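PDB 4Q5W: maternal protein tudor, which may act in piRNA metabolism with aub and AGO3 to repress transposons, and is required for germ-cell formation; this chain is its ninth extended Tudor domain. Local coordinates for residues A[117-120]-A[121-124]; A[58-61]-A[62-66]; A[46-49]-A[50-53]. One frame throughout, in Å; residues are numbered along the deposited sequence.

Contact 1: A[117-120]-A[121-124]; sequences IFEK and NKAL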
ATOM      1  N   ILE A 117     -10.123   4.564  19.415  1.00 17.06           N
ATOM      2  CA  ILE A 117      -8.783   5.043  19.704  1.00 12.22           C
ATOM      3  C   ILE A 117      -8.105   5.453  18.403  1.00 14.98           C
ATOM      4  O   ILE A 117      -7.446   6.488  18.331  1.00 15.52           O
ATOM      5  CB  ILE A 117      -7.939   3.972  20.437  1.00 14.10           C
ATOM      6  CG1 ILE A 117      -8.579   3.650  21.794  1.00 13.80           C
ATOM      7  CG2 ILE A 117      -6.510   4.463  20.624  1.00 16.45           C
ATOM      8  CD1 ILE A 117      -7.940   2.464  22.518  1.00 14.34           C
ATOM      9  N   PHE A 118      -8.301   4.650  17.364  1.00 15.71           N
ATOM     10  CA  PHE A 118      -7.689   4.941  16.079  1.00 13.55           C
ATOM     11  C   PHE A 118      -8.316   6.176  15.447  1.00 16.16           C
ATOM     12  O   PHE A 118      -7.623   6.960  14.798  1.00 16.74           O
ATOM     13  CB  PHE A 118      -7.851   3.775  15.107  1.00 12.40           C
ATOM     14  CG  PHE A 118      -7.256   2.480  15.580  1.00 14.15           C
ATOM     15  CD1 PHE A 118      -6.247   2.455  16.528  1.00 13.64           C
ATOM     16  CD2 PHE A 118      -7.708   1.279  15.059  1.00 12.77           C
ATOM     17  CE1 PHE A 118      -5.696   1.245  16.948  1.00 16.06           C
ATOM     18  CE2 PHE A 118      -7.167   0.078  15.471  1.00 16.10           C
ATOM     19  CZ  PHE A 118      -6.158   0.061  16.423  1.00 14.15           C
ATOM     20  N   GLU A 119      -9.629   6.338  15.617  1.00 15.67           N
ATOM     21  CA  GLU A 119     -10.351   7.421  14.941  1.00 16.78           C
ATOM     22  C   GLU A 119     -10.186   8.775  15.628  1.00 16.07           C
ATOM     23  O   GLU A 119     -10.235   9.826  14.984  1.00 16.64           O
ATOM     24  CB  GLU A 119     -11.843   7.089  14.831  1.00 18.46           C
ATOM     25  CG  GLU A 119     -12.134   5.756  14.160  1.00 21.88           C
ATOM     26  CD  GLU A 119     -11.671   5.708  12.717  1.00 27.53           C
ATOM     27  OE1 GLU A 119     -11.540   6.781  12.082  1.00 20.78           O
ATOM     28  OE2 GLU A 119     -11.439   4.587  12.217  1.00 29.45           O
ATOM     29  N   LYS A 120     -10.010   8.745  16.939  1.00 13.98           N
ATOM     30  CA  LYS A 120      -9.894   9.967  17.720  1.00 15.61           C
ATOM     31  C   LYS A 120      -8.456  10.476  17.748  1.00 14.61           C
ATOM     32  O   LYS A 120      -8.191  11.603  18.167  1.00 15.89           O
ATOM     33  CB  LYS A 120     -10.417   9.722  19.137  1.00 18.55           C
ATOM     34  CG  LYS A 120     -11.938   9.621  19.197  1.00 25.71           C
ATOM     35  CD  LYS A 120     -12.449   9.235  20.579  1.00 37.26           C
ATOM     36  CE  LYS A 120     -13.971   9.364  20.645  1.00 47.49           C
ATOM     37  NZ  LYS A 120     -14.510   9.286  22.035  1.00 52.58           N
ATOM     38  N   ASN A 121      -7.536   9.631  17.301  1.00 13.74           N
ATOM     39  CA  ASN A 121      -6.112   9.922  17.377  1.00 13.18           C
ATOM     40  C   ASN A 121      -5.440   9.453  16.098  1.00 12.59           C
ATOM     41  O   ASN A 121      -4.569   8.598  16.130  1.00 11.93           O
ATOM     42  CB  ASN A 121      -5.492   9.190  18.577  1.00 13.46           C
ATOM     43  CG  ASN A 121      -6.201   9.512  19.884  1.00 14.99           C
ATOM     44  OD1 ASN A 121      -6.049  10.600  20.424  1.00 15.42           O
ATOM     45  ND2 ASN A 121      -6.981   8.561  20.397  1.00 16.78           N
ATOM     46  N   LYS A 122      -5.845  10.024  14.965  1.00 13.08           N
ATOM     47  CA  LYS A 122      -5.445   9.481  13.668  1.00 15.18           C
ATOM     48  C   LYS A 122      -3.940   9.553  13.387  1.00 15.90           C
ATOM     49  O   LYS A 122      -3.314   8.549  12.999  1.00 11.68           O
ATOM     50  CB  LYS A 122      -6.204  10.203  12.550  1.00 15.50           C
ATOM     51  CG  LYS A 122      -7.703   9.943  12.535  1.00 17.54           C
ATOM     52  CD  LYS A 122      -8.374  10.710  11.386  1.00 13.97           C
ATOM     53  CE  LYS A 122      -9.846  10.365  11.267  1.00 14.42           C
ATOM     54  NZ  LYS A 122     -10.605  10.805  12.469  1.00 15.13           N
ATOM     55  N   ALA A 123      -3.371  10.747  13.545  1.00 15.93           N
ATOM     56  CA  ALA A 123      -1.955  10.952  13.262  1.00 17.05           C
ATOM     57  C   ALA A 123      -1.068  10.136  14.201  1.00 19.05           C
ATOM     58  O   ALA A 123      -0.100   9.514  13.768  1.00 18.71           O
ATOM     59  CB  ALA A 123      -1.598  12.436  13.332  1.00 19.54           C
ATOM     60  N   LEU A 124      -1.403  10.121  15.485  1.00 12.32           N
ATOM     61  CA  LEU A 124      -0.599   9.351  16.433  1.00 11.97           C
ATOM     62  C   LEU A 124      -0.691   7.852  16.144  1.00 11.15           C
ATOM     63  O   LEU A 124       0.294   7.120  16.238  1.00 15.15           O
ATOM     64  CB  LEU A 124      -1.038   9.653  17.869  1.00 12.32           C
ATOM     65  CG  LEU A 124      -0.409   8.814  18.991  1.00 13.72           C
ATOM     66  CD1 LEU A 124       1.101   8.915  18.986  1.00 15.95           C
ATOM     67  CD2 LEU A 124      -0.960   9.304  20.326  1.00 13.05           C
TER
HETATM   68  O   HOH W   1     -13.049   8.975  12.028  1.00 25.02           O
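The junction between helix 116-120 and helix 122-134 is a tight helix-to-helix turn, in which N121 and K122 reach back to carbonyls of I117 and E119. N121 sits at the N-cap position of the second helix, yet its amide is spent on the preceding turn instead. With CG beside the backbone N and anti to the carbonyl carbon (chi1 -55°), the amide folds back so that N121 ND2 donates to I117 O at 3.0 Å. The N-H...O angle is 155°; the donor lies in the carbonyl plane, on a lone pair, and the oxygen stays close to the plane of the N121 amide. K122 makes the second grip: its chain runs out straight and bends only at the last torsion (chi4 65°), which turns NZ onto a lone pair of E119 O at 2.7 Å. The carboxylate of E119 does not meet the ammonium directly, but water 1 links them, giving a hydrogen to E119 OE1 at 2.7 Å and accepting one from K122 NZ at 3.1 Å. K122 CA also lies 3.5 Å from F118 O, a CA-H...O contact. Helix 166-182 packs alongside: I117 touches Q175, F118 touches Q171, and N121 touches L178.

Contact 2: A[58-61]-A[62-66]; sequences ADDL and EFYRS
E62 meets D60 through its backbone: E62 N donates to D60 OD1 at 3.0 Å, closing an Asx turn in the loop that precedes strand 63-71. The N-H points almost straight at the oxygen (161°) but comes from above the carboxylate plane. E62 also lays its CB against D60 OD1, 3.5 Å away, and its side chain crosses that of D60 at about a right angle, bringing E62 OE1 to 4.1 Å from D60 OD2. At F63 the contact is slight, with F63 CE1 lying 4.3 Å from L61 O; the ring meets Y94 edge-to-face instead, while F63 N bonds to N36 OD1. Y64 supplies the second hold. The Y64 ring and the D60 carboxylate are nearly coplanar, 3° apart, with D60 OD1 at the ring edge, 3.5 Å from Y64 CE1. Y64 OH donates to D60 OD2, and the 2.4 Å separation is so short that the exact length is doubtful. D60 can serve both partners because CG stands between the backbone N and the carbonyl carbon (chi1 59°), the crowded position. Each carboxylate oxygen thus takes one hydrogen, which is likely to hold the carboxylate against rotation. The two donors probably offset some of the repulsion from the neighbouring E62 carboxylate, whereas the nearby negative charge would tend to make D60 harder to ionise.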
ATOM      1  N   ALA A  58      10.162   8.371  -8.074  1.00 18.75           N
ATOM      2  CA  ALA A  58      11.331   9.198  -7.778  1.00 19.47           C
ATOM      3  C   ALA A  58      12.184   8.599  -6.660  1.00 20.70           C
ATOM      4  O   ALA A  58      13.413   8.713  -6.676  1.00 23.18           O
ATOM      5  CB  ALA A  58      10.908  10.608  -7.411  1.00 21.87           C
ATOM      6  N   ASP A  59      11.522   7.956  -5.702  1.00 18.55           N
ATOM      7  CA  ASP A  59      12.194   7.464  -4.504  1.00 23.16           C
ATOM      8  C   ASP A  59      13.259   6.410  -4.804  1.00 25.93           C
ATOM      9  O   ASP A  59      14.322   6.397  -4.176  1.00 29.62           O
ATOM     10  CB  ASP A  59      11.180   6.903  -3.512  1.00 25.33           C
ATOM     11  CG  ASP A  59      10.244   7.962  -2.965  1.00 26.16           C
ATOM     12  OD1 ASP A  59      10.097   9.021  -3.609  1.00 25.23           O
ATOM     13  OD2 ASP A  59       9.638   7.720  -1.894  1.00 25.16           O
ATOM     14  N   ASP A  60      12.979   5.524  -5.755  1.00 20.61           N
ATOM     15  CA  ASP A  60      13.933   4.461  -6.074  1.00 24.37           C
ATOM     16  C   ASP A  60      14.352   4.407  -7.540  1.00 22.43           C
ATOM     17  O   ASP A  60      15.144   3.551  -7.924  1.00 22.68           O
ATOM     18  CB  ASP A  60      13.419   3.086  -5.597  1.00 24.69           C
ATOM     19  CG  ASP A  60      12.080   2.696  -6.216  1.00 24.72           C
ATOM     20  OD1 ASP A  60      11.711   3.246  -7.276  1.00 18.88           O
ATOM     21  OD2 ASP A  60      11.399   1.815  -5.642  1.00 24.35           O
ATOM     22  N   LEU A  61      13.820   5.326  -8.348  1.00 23.46           N
ATOM     23  CA  LEU A  61      14.096   5.395  -9.792  1.00 23.00           C
ATOM     24  C   LEU A  61      13.651   4.171 -10.605  1.00 21.38           C
ATOM     25  O   LEU A  61      13.995   4.037 -11.776  1.00 22.99           O
ATOM     26  CB  LEU A  61      15.574   5.718 -10.075  1.00 26.43           C
ATOM     27  CG  LEU A  61      16.068   7.120  -9.716  1.00 33.74           C
ATOM     28  CD1 LEU A  61      17.481   7.340 -10.233  1.00 36.40           C
ATOM     29  CD2 LEU A  61      15.132   8.182 -10.260  1.00 35.05           C
ATOM     30  N   GLU A  62      12.869   3.288  -9.997  1.00 19.01           N
ATOM     31  CA  GLU A  62      12.354   2.129 -10.714  1.00 16.08           C
ATOM     32  C   GLU A  62      10.961   2.370 -11.286  1.00 17.45           C
ATOM     33  O   GLU A  62      10.289   3.344 -10.933  1.00 16.51           O
ATOM     34  CB  GLU A  62      12.343   0.901  -9.799  1.00 23.04           C
ATOM     35  CG  GLU A  62      13.738   0.397  -9.442  1.00 26.58           C
ATOM     36  CD  GLU A  62      13.700  -0.831  -8.558  1.00 37.41           C
ATOM     37  OE1 GLU A  62      12.594  -1.198  -8.101  1.00 40.29           O
ATOM     38  OE2 GLU A  62      14.776  -1.426  -8.321  1.00 40.48           O
ATOM     39  N   PHE A  63      10.514   1.458 -12.148  1.00 17.97           N
ATOM     40  CA  PHE A  63       9.255   1.641 -12.870  1.00 18.44           C
ATOM     41  C   PHE A  63       8.100   0.810 -12.310  1.00 15.71           C
ATOM     42  O   PHE A  63       8.294  -0.327 -11.885  1.00 18.72           O
ATOM     43  CB  PHE A  63       9.462   1.368 -14.365  1.00 15.15           C
ATOM     44  CG  PHE A  63      10.372   2.368 -15.044  1.00 17.13           C
ATOM     45  CD1 PHE A  63      11.741   2.156 -15.101  1.00 19.80           C
ATOM     46  CD2 PHE A  63       9.858   3.517 -15.621  1.00 14.89           C
ATOM     47  CE1 PHE A  63      12.582   3.070 -15.715  1.00 21.90           C
ATOM     48  CE2 PHE A  63      10.693   4.435 -16.251  1.00 21.35           C
ATOM     49  CZ  PHE A  63      12.056   4.213 -16.296  1.00 24.44           C
ATOM     50  N   TYR A  64       6.901   1.392 -12.321  1.00 10.72           N
ATOM     51  CA  TYR A  64       5.732   0.808 -11.678  1.00 12.11           C
ATOM     52  C   TYR A  64       4.467   0.945 -12.522  1.00 14.30           C
ATOM     53  O   TYR A  64       4.259   1.964 -13.194  1.00 16.61           O
ATOM     54  CB  TYR A  64       5.479   1.531 -10.363  1.00 10.05           C
ATOM     55  CG  TYR A  64       6.531   1.290  -9.317  1.00 12.41           C
ATOM     56  CD1 TYR A  64       7.705   2.025  -9.295  1.00 11.82           C
ATOM     57  CD2 TYR A  64       6.335   0.336  -8.332  1.00 15.93           C
ATOM     58  CE1 TYR A  64       8.678   1.799  -8.321  1.00 13.17           C
ATOM     59  CE2 TYR A  64       7.292   0.112  -7.353  1.00 16.08           C
ATOM     60  CZ  TYR A  64       8.452   0.846  -7.349  1.00 19.92           C
ATOM     61  OH  TYR A  64       9.398   0.615  -6.371  1.00 23.07           O
ATOM     62  N   ARG A  65       3.604  -0.063 -12.465  1.00 13.99           N
ATOM     63  CA  ARG A  65       2.282   0.077 -13.037  1.00 11.63           C
ATOM     64  C   ARG A  65       1.518   1.132 -12.258  1.00 13.60           C
ATOM     65  O   ARG A  65       1.561   1.155 -11.027  1.00 12.40           O
ATOM     66  CB  ARG A  65       1.516  -1.238 -12.986  1.00 11.28           C
ATOM     67  CG  ARG A  65       2.140  -2.335 -13.831  1.00 10.43           C
ATOM     68  CD  ARG A  65       1.099  -3.369 -14.187  1.00 10.73           C
ATOM     69  NE  ARG A  65       0.625  -4.089 -13.006  1.00 15.65           N
ATOM     70  CZ  ARG A  65      -0.406  -4.924 -13.022  1.00 13.60           C
ATOM     71  NH1 ARG A  65      -0.780  -5.544 -11.904  1.00 15.68           N
ATOM     72  NH2 ARG A  65      -1.057  -5.140 -14.158  1.00 13.13           N
ATOM     73  N   SER A  66       0.805   1.994 -12.974  1.00 11.44           N
ATOM     74  CA  SER A  66       0.142   3.125 -12.340  1.00 10.20           C
ATOM     75  C   SER A  66      -1.241   3.401 -12.897  1.00 14.83           C
ATOM     76  O   SER A  66      -1.564   3.004 -14.014  1.00 15.32           O
ATOM     77  CB  SER A  66       0.997   4.382 -12.502  1.00 13.86           C
ATOM     78  OG  SER A  66       1.336   4.572 -13.870  1.00 24.55           O
TER

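Contact 3: A[46-49]-A[50-53]; sequences KAAV and DDMC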
ATOM      1  N   LYS A  46      -1.853  13.721 -23.434  1.00 19.38           N
ATOM      2  CA  LYS A  46      -2.205  13.694 -22.013  1.00 18.96           C
ATOM      3  C   LYS A  46      -3.111  12.519 -21.646  1.00 18.04           C
ATOM      4  O   LYS A  46      -3.900  12.047 -22.464  1.00 24.51           O
ATOM      5  CB  LYS A  46      -2.826  15.025 -21.575  1.00 25.27           C
ATOM      6  CG  LYS A  46      -1.862  16.205 -21.688  1.00 26.18           C
ATOM      7  CD  LYS A  46      -2.292  17.390 -20.822  1.00 32.78           C
ATOM      8  CE  LYS A  46      -2.040  17.116 -19.342  1.00 33.65           C
ATOM      9  NZ  LYS A  46      -2.358  18.307 -18.501  1.00 34.53           N
ATOM     10  N   ALA A  47      -2.971  12.033 -20.415  1.00 17.25           N
ATOM     11  CA  ALA A  47      -3.830  10.965 -19.916  1.00 19.33           C
ATOM     12  C   ALA A  47      -5.021  11.555 -19.158  1.00 22.51           C
ATOM     13  O   ALA A  47      -5.016  12.729 -18.812  1.00 22.83           O
ATOM     14  CB  ALA A  47      -3.045  10.035 -19.020  1.00 17.38           C
ATOM     15  N   ALA A  48      -6.043  10.738 -18.918  1.00 22.22           N
ATOM     16  CA  ALA A  48      -7.212  11.171 -18.157  1.00 20.29           C
ATOM     17  C   ALA A  48      -7.304  10.351 -16.875  1.00 19.84           C
ATOM     18  O   ALA A  48      -6.649   9.325 -16.757  1.00 17.10           O
ATOM     19  CB  ALA A  48      -8.485  11.016 -18.994  1.00 23.89           C
ATOM     20  N   VAL A  49      -8.103  10.821 -15.922  1.00 21.55           N
ATOM     21  CA  VAL A  49      -8.303  10.115 -14.658  1.00 19.50           C
ATOM     22  C   VAL A  49      -8.702   8.667 -14.943  1.00 22.36           C
ATOM     23  O   VAL A  49      -9.470   8.410 -15.866  1.00 25.03           O
ATOM     24  CB  VAL A  49      -9.368  10.823 -13.808  1.00 22.26           C
ATOM     25  CG1 VAL A  49      -9.775   9.968 -12.625  1.00 23.99           C
ATOM     26  CG2 VAL A  49      -8.843  12.177 -13.335  1.00 23.56           C
ATOM     27  N   ASP A  50      -8.135   7.742 -14.170  1.00 20.30           N
ATOM     28  CA  ASP A  50      -8.339   6.293 -14.325  1.00 22.06           C
ATOM     29  C   ASP A  50      -7.574   5.608 -15.465  1.00 19.22           C
ATOM     30  O   ASP A  50      -7.632   4.384 -15.590  1.00 19.16           O
ATOM     31  CB  ASP A  50      -9.828   5.907 -14.336  1.00 23.76           C
ATOM     32  CG  ASP A  50     -10.513   6.213 -13.016  1.00 29.74           C
ATOM     33  OD1 ASP A  50      -9.832   6.184 -11.970  1.00 35.82           O
ATOM     34  OD2 ASP A  50     -11.728   6.489 -13.023  1.00 38.07           O
ATOM     35  N   ASP A  51      -6.849   6.365 -16.288  1.00 23.71           N
ATOM     36  CA  ASP A  51      -6.026   5.718 -17.309  1.00 17.62           C
ATOM     37  C   ASP A  51      -4.937   4.874 -16.656  1.00 13.68           C
ATOM     38  O   ASP A  51      -4.370   5.256 -15.628  1.00 14.99           O
ATOM     39  CB  ASP A  51      -5.396   6.725 -18.289  1.00 16.13           C
ATOM     40  CG  ASP A  51      -6.382   7.223 -19.333  1.00 22.96           C
ATOM     41  OD1 ASP A  51      -7.518   6.697 -19.383  1.00 23.60           O
ATOM     42  OD2 ASP A  51      -6.019   8.142 -20.109  1.00 22.39           O
ATOM     43  N   MET A  52      -4.658   3.723 -17.258  1.00 15.74           N
ATOM     44  CA  MET A  52      -3.594   2.846 -16.802  1.00 14.89           C
ATOM     45  C   MET A  52      -2.335   3.145 -17.598  1.00 17.77           C
ATOM     46  O   MET A  52      -2.396   3.370 -18.803  1.00 22.25           O
ATOM     47  CB  MET A  52      -3.987   1.383 -16.999  1.00 17.65           C
ATOM     48  CG  MET A  52      -5.385   1.053 -16.509  1.00 24.33           C
ATOM     49  SD  MET A  52      -5.586   1.394 -14.758  1.00 28.55           S
ATOM     50  CE  MET A  52      -4.207   0.521 -14.095  1.00 13.29           C
ATOM     51  N   CYS A  53      -1.195   3.149 -16.915  1.00 14.34           N
ATOM     52  CA  CYS A  53       0.074   3.507 -17.534  1.00 12.61           C
ATOM     53  C   CYS A  53       1.229   3.021 -16.654  1.00 16.82           C
ATOM     54  O   CYS A  53       1.027   2.206 -15.759  1.00 17.06           O
ATOM     55  CB  CYS A  53       0.153   5.018 -17.738  1.00 12.49           C
ATOM     56  SG  CYS A  53      -0.188   5.989 -16.254  1.00 21.01           S
TER
HETATM   57  O   HOH W   2      -9.975   6.652 -17.756  1.00 28.62           O
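The D51 side chain and the A48 main chain face each other across a type II beta turn running from A48 to D51, and each end of the turn gives the other a hydrogen. D51 N donates to A48 O at 3.0 Å, the donor standing well off the carbonyl plane, while A48 N returns a bond to D51 OD2 at 2.9 Å. This second bond is nearly straight (173°), yet it reaches OD2 from above, 63° out of the carboxylate plane, so the group lies broadside to the N-H. With CG beside its own backbone N (chi1 -78°), D51 turns the carboxylate back over the turn, where OD2 also rests 3.7 Å from the methyl CB of A47. The other oxygen is used through solvent: water 2 donates to D51 OD1 at 2.9 Å and to V49 O at 2.6 Å. At the corner the V49 and D50 side chains cross obliquely, V49 CG1 lying 3.8 Å from D50 OD1, and D50 holds the positive phi that the third residue of such a turn needs. With an alanine at D51, A48 N would probably lose its side-chain acceptor and water 2 one of its protein partners, leaving the approach to the turn freer to shift. The turn leads directly into strand 52-56, and D50 and D51 already share backbone hydrogen bonds with I68 of the neighbouring strand 63-71. A47 packs on I68 of that strand and on L93 from a loop.

Overall arrangement
Along the chain contact 3 comes first, then contact 2, then contact 1. Contacts 3 and 2 both belong to the hairpin of strands 52-56 and 63-71, within the antiparallel four-stranded sheet of the Tudor core: contact 3 leads into the first strand, and contact 2 spans part of the connecting loop and the start of the second. Their centres are about 17 Å apart, yet they join where S66 N lies 2.8 Å from C53 O, a probable hydrogen bond between the paired strands. Contact 1 lies about 31 Å, centre to centre, from contact 2, on the opposite side of the chain's centre, among helices that follow strand 108-112 of the other sheet. This division fits an extended Tudor domain, a Tudor core joined to a second, SN-like part.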